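Local structure of putative oxidoreductase with NAD(P)-binding Rossmann-fold domain (Clostridium difficile, 3UUW) at the interface of chains A and B and the interface of chains A and C. The protein is a dehydrogenase of the Gfo/Idh/MocA family that probably uses NAD(P) bound at its Rossmann fold for oxidation or reduction of a substrate. Residues are numbered along the deposited sequence; one frame, centred on the assembly and turned at random. Chains: chain A/B/C, Putative oxidoreductase with NAD(P)-binding Rossmann-fold domain.

Contact 1: the interface of chains A and B. Residues chain A 5, 28-30; chain B 19, 47, 51-52.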
ATOM      1  N   LYS A   5      -1.264 -46.769 -10.059  1.00 42.39           N
ATOM      2  CA  LYS A   5      -1.128 -46.441  -8.609  1.00 41.31           C
ATOM      3  C   LYS A   5      -2.292 -47.002  -7.825  1.00 39.50           C
ATOM      4  O   LYS A   5      -3.269 -47.489  -8.400  1.00 40.80           O
ATOM      5  CB  LYS A   5      -1.047 -44.933  -8.410  1.00 41.26           C
ATOM      6  CG  LYS A   5       0.164 -44.323  -9.073  1.00 43.03           C
ATOM      7  CD  LYS A   5      -0.134 -42.934  -9.537  1.00 42.78           C
ATOM      8  CE  LYS A   5       0.917 -42.438 -10.485  1.00 44.68           C
ATOM      9  NZ  LYS A   5       0.410 -41.240 -11.222  1.00 44.09           N
ATOM     10  N   LYS A  28      -2.004 -33.110 -13.133  1.00 21.77           N
ATOM     11  CA  LYS A  28      -0.633 -33.490 -12.761  1.00 22.08           C
ATOM     12  C   LYS A  28      -0.885 -34.565 -11.699  1.00 21.96           C
ATOM     13  O   LYS A  28      -0.955 -34.306 -10.480  1.00 20.76           O
ATOM     14  CB  LYS A  28       0.159 -32.308 -12.224  1.00 23.10           C
ATOM     15  CG  LYS A  28       1.591 -32.646 -11.912  1.00 26.73           C
ATOM     16  CD  LYS A  28       2.314 -31.454 -11.342  1.00 28.98           C
ATOM     17  CE  LYS A  28       3.745 -31.787 -11.094  1.00 35.43           C
ATOM     18  NZ  LYS A  28       4.454 -32.098 -12.350  1.00 41.46           N
ATOM     19  N   SER A  29      -1.097 -35.773 -12.191  1.00 21.08           N
ATOM     20  CA  SER A  29      -1.650 -36.843 -11.378  1.00 20.40           C
ATOM     21  C   SER A  29      -0.569 -37.629 -10.676  1.00 21.84           C
ATOM     22  O   SER A  29      -0.231 -38.717 -11.095  1.00 24.08           O
ATOM     23  CB  SER A  29      -2.514 -37.731 -12.274  1.00 20.37           C
ATOM     24  OG  SER A  29      -3.444 -36.932 -13.032  1.00 19.80           O
ATOM     25  N   GLU A  30      -0.038 -37.057  -9.603  1.00 21.15           N
ATOM     26  CA  GLU A  30       1.113 -37.636  -8.886  1.00 23.13           C
ATOM     27  C   GLU A  30       0.785 -38.752  -7.899  1.00 24.15           C
ATOM     28  O   GLU A  30       1.546 -39.729  -7.779  1.00 27.23           O
ATOM     29  CB  GLU A  30       1.869 -36.529  -8.128  1.00 24.22           C
ATOM     30  CG  GLU A  30       2.479 -35.441  -8.979  1.00 28.67           C
ATOM     31  CD  GLU A  30       3.274 -34.417  -8.156  1.00 35.34           C
ATOM     32  OE1 GLU A  30       4.431 -34.136  -8.520  1.00 40.49           O
ATOM     33  OE2 GLU A  30       2.755 -33.908  -7.136  1.00 37.54           O
TER
ATOM     34  N   GLN B  19       8.860 -27.667 -15.188  1.00 20.87           N
ATOM     35  CA  GLN B  19       7.758 -28.075 -14.299  1.00 21.04           C
ATOM     36  C   GLN B  19       6.908 -26.932 -13.783  1.00 21.68           C
ATOM     37  O   GLN B  19       5.697 -27.101 -13.559  1.00 23.52           O
ATOM     38  CB  GLN B  19       8.292 -28.875 -13.109  1.00 23.65           C
ATOM     39  CG  GLN B  19       8.800 -30.231 -13.512  1.00 25.57           C
ATOM     40  CD  GLN B  19       9.175 -31.097 -12.331  1.00 30.03           C
ATOM     41  OE1 GLN B  19       8.362 -31.318 -11.434  1.00 32.90           O
ATOM     42  NE2 GLN B  19      10.409 -31.596 -12.328  1.00 29.59           N
ATOM     43  N   LYS B  47       8.375 -40.566 -14.233  1.00 28.23           N
ATOM     44  CA  LYS B  47       7.441 -40.022 -13.234  1.00 28.95           C
ATOM     45  C   LYS B  47       6.634 -38.860 -13.810  1.00 26.93           C
ATOM     46  O   LYS B  47       5.406 -38.852 -13.726  1.00 26.39           O
ATOM     47  CB  LYS B  47       8.167 -39.528 -11.974  1.00 30.31           C
ATOM     48  CG  LYS B  47       7.189 -38.972 -10.906  1.00 34.29           C
ATOM     49  CD  LYS B  47       7.859 -38.034  -9.899  1.00 40.47           C
ATOM     50  CE  LYS B  47       6.829 -37.338  -8.978  1.00 41.15           C
ATOM     51  NZ  LYS B  47       5.923 -36.378  -9.691  1.00 42.73           N
ATOM     52  N   ASP B  51       2.709 -38.682 -14.729  1.00 24.96           N
ATOM     53  CA  ASP B  51       1.828 -37.688 -14.095  1.00 23.99           C
ATOM     54  C   ASP B  51       0.887 -37.028 -15.090  1.00 22.97           C
ATOM     55  O   ASP B  51      -0.264 -36.745 -14.763  1.00 23.00           O
ATOM     56  CB  ASP B  51       2.626 -36.568 -13.416  1.00 24.07           C
ATOM     57  CG  ASP B  51       3.458 -37.039 -12.229  1.00 27.19           C
ATOM     58  OD1 ASP B  51       3.265 -38.149 -11.710  1.00 30.80           O
ATOM     59  OD2 ASP B  51       4.327 -36.243 -11.806  1.00 32.59           O
ATOM     60  N   TYR B  52       1.399 -36.757 -16.290  1.00 21.52           N
ATOM     61  CA  TYR B  52       0.661 -36.025 -17.310  1.00 19.90           C
ATOM     62  C   TYR B  52       0.150 -36.895 -18.467  1.00 21.43           C
ATOM     63  O   TYR B  52      -0.422 -36.374 -19.437  1.00 21.34           O
ATOM     64  CB  TYR B  52       1.566 -34.941 -17.866  1.00 20.43           C
ATOM     65  CG  TYR B  52       1.829 -33.766 -16.956  1.00 19.92           C
ATOM     66  CD1 TYR B  52       0.783 -32.943 -16.550  1.00 20.43           C
ATOM     67  CD2 TYR B  52       3.122 -33.420 -16.564  1.00 23.99           C
ATOM     68  CE1 TYR B  52       1.008 -31.829 -15.765  1.00 21.79           C
ATOM     69  CE2 TYR B  52       3.360 -32.294 -15.772  1.00 22.98           C
ATOM     70  CZ  TYR B  52       2.293 -31.501 -15.375  1.00 22.02           C
ATOM     71  OH  TYR B  52       2.470 -30.370 -14.586  1.00 20.99           O
TER
HETATM   72  O   HOH W   1       4.894 -29.700 -13.629  1.00 27.34           O
HETATM   73  O   HOH W   2       4.278 -39.559  -9.129  1.00 39.19           O
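A:Lys28 lies across the phenol of B:Tyr52 where, in the deposited assembly, the nucleotide-binding Rossmann domains of two Gfo/Idh/MocA-type subunits meet. A loop of chain A, A:Lys28 to A:Glu30, is set against the C-terminal end of helix 42-52 of chain B. This is the close-packed part. With CG anti to the backbone N (chi1 -177°) and the chain straight as far as CE, the methylenes of A:Lys28 pass obliquely along the ring's hydroxyl end, CB 3.7 Å from CE1 and CD 3.4 Å from OH of B:Tyr52. Beside them, the backbone N of A:Ser29 donates to the carbonyl O of B:Asp51 (2.9 Å), a nearly straight bond (164° at H) that pins the loop to the helix end. A:Lys5 NZ approaches the A:Ser29 carbonyl O nearly head-on and probably steadies the loop.

Next to this, B:Lys47 NZ bridges two carboxylates: it meets OE1 of A:Glu30 at 2.9 Å, on the anti side and out of the carboxylate plane, and the syn lone pair of OD2 of B:Asp51 at 2.7 Å. The carboxylate planes are turned almost perpendicular to each other, and the ammonium between them probably offsets their repulsion.

At the looser margins, waters mediate the contact. A bend at chi4 (64°) turns the ammonium of A:Lys28 toward water 1, 2.8 Å from NZ. Water 1 lies in the plane of the tyrosine ring, at its edge, and meets B:Tyr52 OH and the carbonyl O of B:Gln19; the direct NZ to OH approach is weak. On the far side of the carboxylate pair, water 2 joins B:Asp51 OD1 to the A:Glu30 carbonyl O, both contacts being long.

Contact 2: the interface of chains A and C. Residues chain A 235, 237, 247-248, 250-251; chain C 220-222, 224.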
ATOM      1  N   ILE A 235      -3.195  -6.936  14.783  1.00 15.37           N
ATOM      2  CA  ILE A 235      -4.245  -7.056  13.766  1.00 15.04           C
ATOM      3  C   ILE A 235      -3.626  -7.924  12.674  1.00 16.02           C
ATOM      4  O   ILE A 235      -2.469  -7.710  12.288  1.00 16.40           O
ATOM      5  CB  ILE A 235      -4.682  -5.745  13.136  1.00 16.48           C
ATOM      6  CG1 ILE A 235      -5.174  -4.749  14.201  1.00 17.63           C
ATOM      7  CG2 ILE A 235      -5.781  -6.018  12.134  1.00 16.26           C
ATOM      8  CD1 ILE A 235      -5.545  -3.363  13.659  1.00 18.40           C
ATOM      9  N   ARG A 237      -4.581  -9.469   8.740  1.00 14.65           N
ATOM     10  CA  ARG A 237      -5.537  -9.457   7.646  1.00 16.80           C
ATOM     11  C   ARG A 237      -5.009 -10.278   6.494  1.00 16.96           C
ATOM     12  O   ARG A 237      -3.797 -10.269   6.210  1.00 19.77           O
ATOM     13  CB  ARG A 237      -5.806  -8.063   7.082  1.00 18.77           C
ATOM     14  CG  ARG A 237      -5.892  -6.939   8.046  1.00 23.51           C
ATOM     15  CD  ARG A 237      -6.408  -5.686   7.307  1.00 23.89           C
ATOM     16  NE  ARG A 237      -6.525  -4.644   8.289  1.00 24.82           N
ATOM     17  CZ  ARG A 237      -5.509  -3.912   8.714  1.00 22.59           C
ATOM     18  NH1 ARG A 237      -4.292  -4.058   8.182  1.00 22.35           N
ATOM     19  NH2 ARG A 237      -5.718  -3.016   9.644  1.00 25.94           N
ATOM     20  N   GLU A 247      -0.343  -5.962  11.729  1.00 16.18           N
ATOM     21  CA  GLU A 247      -0.081  -4.705  12.425  1.00 17.35           C
ATOM     22  C   GLU A 247       0.275  -5.076  13.845  1.00 16.45           C
ATOM     23  O   GLU A 247      -0.521  -5.675  14.569  1.00 16.02           O
ATOM     24  CB  GLU A 247      -1.246  -3.727  12.316  1.00 17.99           C
ATOM     25  CG  GLU A 247      -1.689  -3.544  10.872  1.00 21.45           C
ATOM     26  CD  GLU A 247      -2.137  -2.142  10.496  1.00 25.58           C
ATOM     27  OE1 GLU A 247      -1.474  -1.164  10.911  1.00 26.54           O
ATOM     28  OE2 GLU A 247      -3.118  -2.028   9.718  1.00 24.51           O
ATOM     29  N   GLU A 248       1.479  -4.715  14.239  1.00 17.38           N
ATOM     30  CA  GLU A 248       1.999  -5.073  15.545  1.00 19.07           C
ATOM     31  C   GLU A 248       3.106  -4.106  15.883  1.00 17.57           C
ATOM     32  O   GLU A 248       3.878  -3.735  15.020  1.00 17.34           O
ATOM     33  CB  GLU A 248       2.525  -6.493  15.445  1.00 21.09           C
ATOM     34  CG  GLU A 248       2.954  -7.153  16.684  1.00 27.00           C
ATOM     35  CD  GLU A 248       3.216  -8.662  16.431  1.00 29.81           C
ATOM     36  OE1 GLU A 248       3.693  -9.022  15.336  1.00 31.54           O
ATOM     37  OE2 GLU A 248       2.966  -9.467  17.343  1.00 39.85           O
ATOM     38  N   GLY A 250       3.114  -0.960  16.320  1.00 19.12           N
ATOM     39  CA  GLY A 250       3.008   0.302  15.590  1.00 20.83           C
ATOM     40  C   GLY A 250       3.477   0.259  14.148  1.00 21.33           C
ATOM     41  O   GLY A 250       3.615   1.318  13.513  1.00 22.89           O
ATOM     42  N   ASN A 251       3.735  -0.942  13.622  1.00 19.59           N
ATOM     43  CA  ASN A 251       4.172  -1.125  12.223  1.00 20.43           C
ATOM     44  C   ASN A 251       3.248  -2.067  11.475  1.00 19.85           C
ATOM     45  O   ASN A 251       2.673  -2.963  12.073  1.00 19.84           O
ATOM     46  CB  ASN A 251       5.559  -1.776  12.155  1.00 22.32           C
ATOM     47  CG  ASN A 251       6.618  -0.996  12.855  1.00 29.75           C
ATOM     48  OD1 ASN A 251       6.669   0.227  12.778  1.00 35.07           O
ATOM     49  ND2 ASN A 251       7.494  -1.712  13.542  1.00 31.81           N
TER
ATOM     50  N   SER C 220      -4.461  -2.936  20.685  1.00 16.92           N
ATOM     51  CA  SER C 220      -4.280  -3.413  19.303  1.00 15.64           C
ATOM     52  C   SER C 220      -2.792  -3.395  18.891  1.00 15.69           C
ATOM     53  O   SER C 220      -1.880  -3.342  19.741  1.00 17.47           O
ATOM     54  CB  SER C 220      -5.168  -2.580  18.357  1.00 16.37           C
ATOM     55  OG  SER C 220      -5.188  -3.119  17.038  1.00 15.46           O
ATOM     56  N   GLY C 221      -2.539  -3.532  17.603  1.00 14.86           N
ATOM     57  CA  GLY C 221      -1.192  -3.594  17.109  1.00 16.00           C
ATOM     58  C   GLY C 221      -0.668  -2.286  16.587  1.00 15.36           C
ATOM     59  O   GLY C 221       0.484  -2.200  16.229  1.00 17.54           O
ATOM     60  N   THR C 222      -1.531  -1.284  16.533  1.00 17.26           N
ATOM     61  CA  THR C 222      -1.167   0.021  16.019  1.00 17.41           C
ATOM     62  C   THR C 222      -2.253   1.021  16.386  1.00 16.87           C
ATOM     63  O   THR C 222      -3.360   0.632  16.766  1.00 17.42           O
ATOM     64  CB  THR C 222      -0.974  -0.037  14.492  1.00 19.50           C
ATOM     65  OG1 THR C 222      -0.219   1.101  14.057  1.00 25.64           O
ATOM     66  CG2 THR C 222      -2.298  -0.172  13.758  1.00 17.12           C
ATOM     67  N   LEU C 224      -4.696   3.379  14.856  1.00 16.24           N
ATOM     68  CA  LEU C 224      -5.355   3.491  13.560  1.00 17.84           C
ATOM     69  C   LEU C 224      -6.781   3.944  13.712  1.00 17.66           C
ATOM     70  O   LEU C 224      -7.478   3.527  14.608  1.00 19.92           O
ATOM     71  CB  LEU C 224      -5.279   2.134  12.851  1.00 21.03           C
ATOM     72  CG  LEU C 224      -6.217   1.565  11.799  1.00 26.32           C
ATOM     73  CD1 LEU C 224      -5.676   0.165  11.445  1.00 30.62           C
ATOM     74  CD2 LEU C 224      -7.660   1.482  12.235  1.00 23.12           C
TER
HETATM   75  O   HOH W   3       0.719  -0.065  11.784  1.00 30.15           O
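OE2 of A:Glu247 is gripped by both terminal nitrogens of A:Arg237, NH1 and NH2 each at 2.8 Å, and CD1 of C:Leu224 rests against this salt bridge from the partner subunit. In the deposited assembly the contact joins the C-terminal beta-sheet domains of two Gfo/Idh/MocA-type subunits: strands 234-239 and 243-248 of chain A receive the loop that leads into strand 224-231 of chain C. The guanidinium presents its end to the carboxylate, with OE2 only 1° out of its plane. NH1 uses the anti lone pair of OE2, whereas NH2 comes to the anti side from well out of the carboxylate plane. CG2 of A:Ile235 covers one guanidinium face near its rim, which should help to hold the group's orientation.

The leucine and the arginine meet tip to tip, CD1 of C:Leu224 lying 3.7 Å from NH2 of A:Arg237. The same methyl faces OE2 of A:Glu247, the leucine and glutamate side chains crossing at about a right angle. The chain of A:Glu247 is bent at chi2 (-144°), and its carboxylate has OE2 at the arginine and OE1 toward C:Thr222. Here water 3 is the polar link, 2.6 Å from OE1 and 2.7 Å from the threonine hydroxyl OG1. The hydroxyl is anti to the backbone N (chi1 -162°) and is thereby directed toward A:Gly250, its OG1 3.7 Å from the glycine CA, while the CG2 methyl is turned to the carboxylate.

A direct backbone bond flanks the water bridge: A:Gly250 N donates to the carbonyl O of C:Gly221 at 2.9 Å. The lack of side chains on A:Gly250 and C:Gly221 probably helps the backbones approach; CA of A:Glu248 also packs on CA of C:Gly221. At the other end of the loop, the C:Ser220 hydroxyl OG touches the side chain of A:Ile235, 3.3 Å from CG1.

About 43 Å separates the centres of contact 1 and contact 2, and they share no residue or secondary-structure element. Contact 1 pairs nucleotide-binding domains, a loop against the end of helix 42-52, whereas contact 2 pairs the sheets of the C-terminal domains. Chain A thus uses different surfaces for chains B and C, and each interface has two-fold symmetry. The two kinds of contact could together account for the deposited four-subunit assembly, perhaps as a dimer of dimers. Such sheet-to-sheet association is common in this family and makes a tetramer plausible, although the structure alone does not show the state in solution.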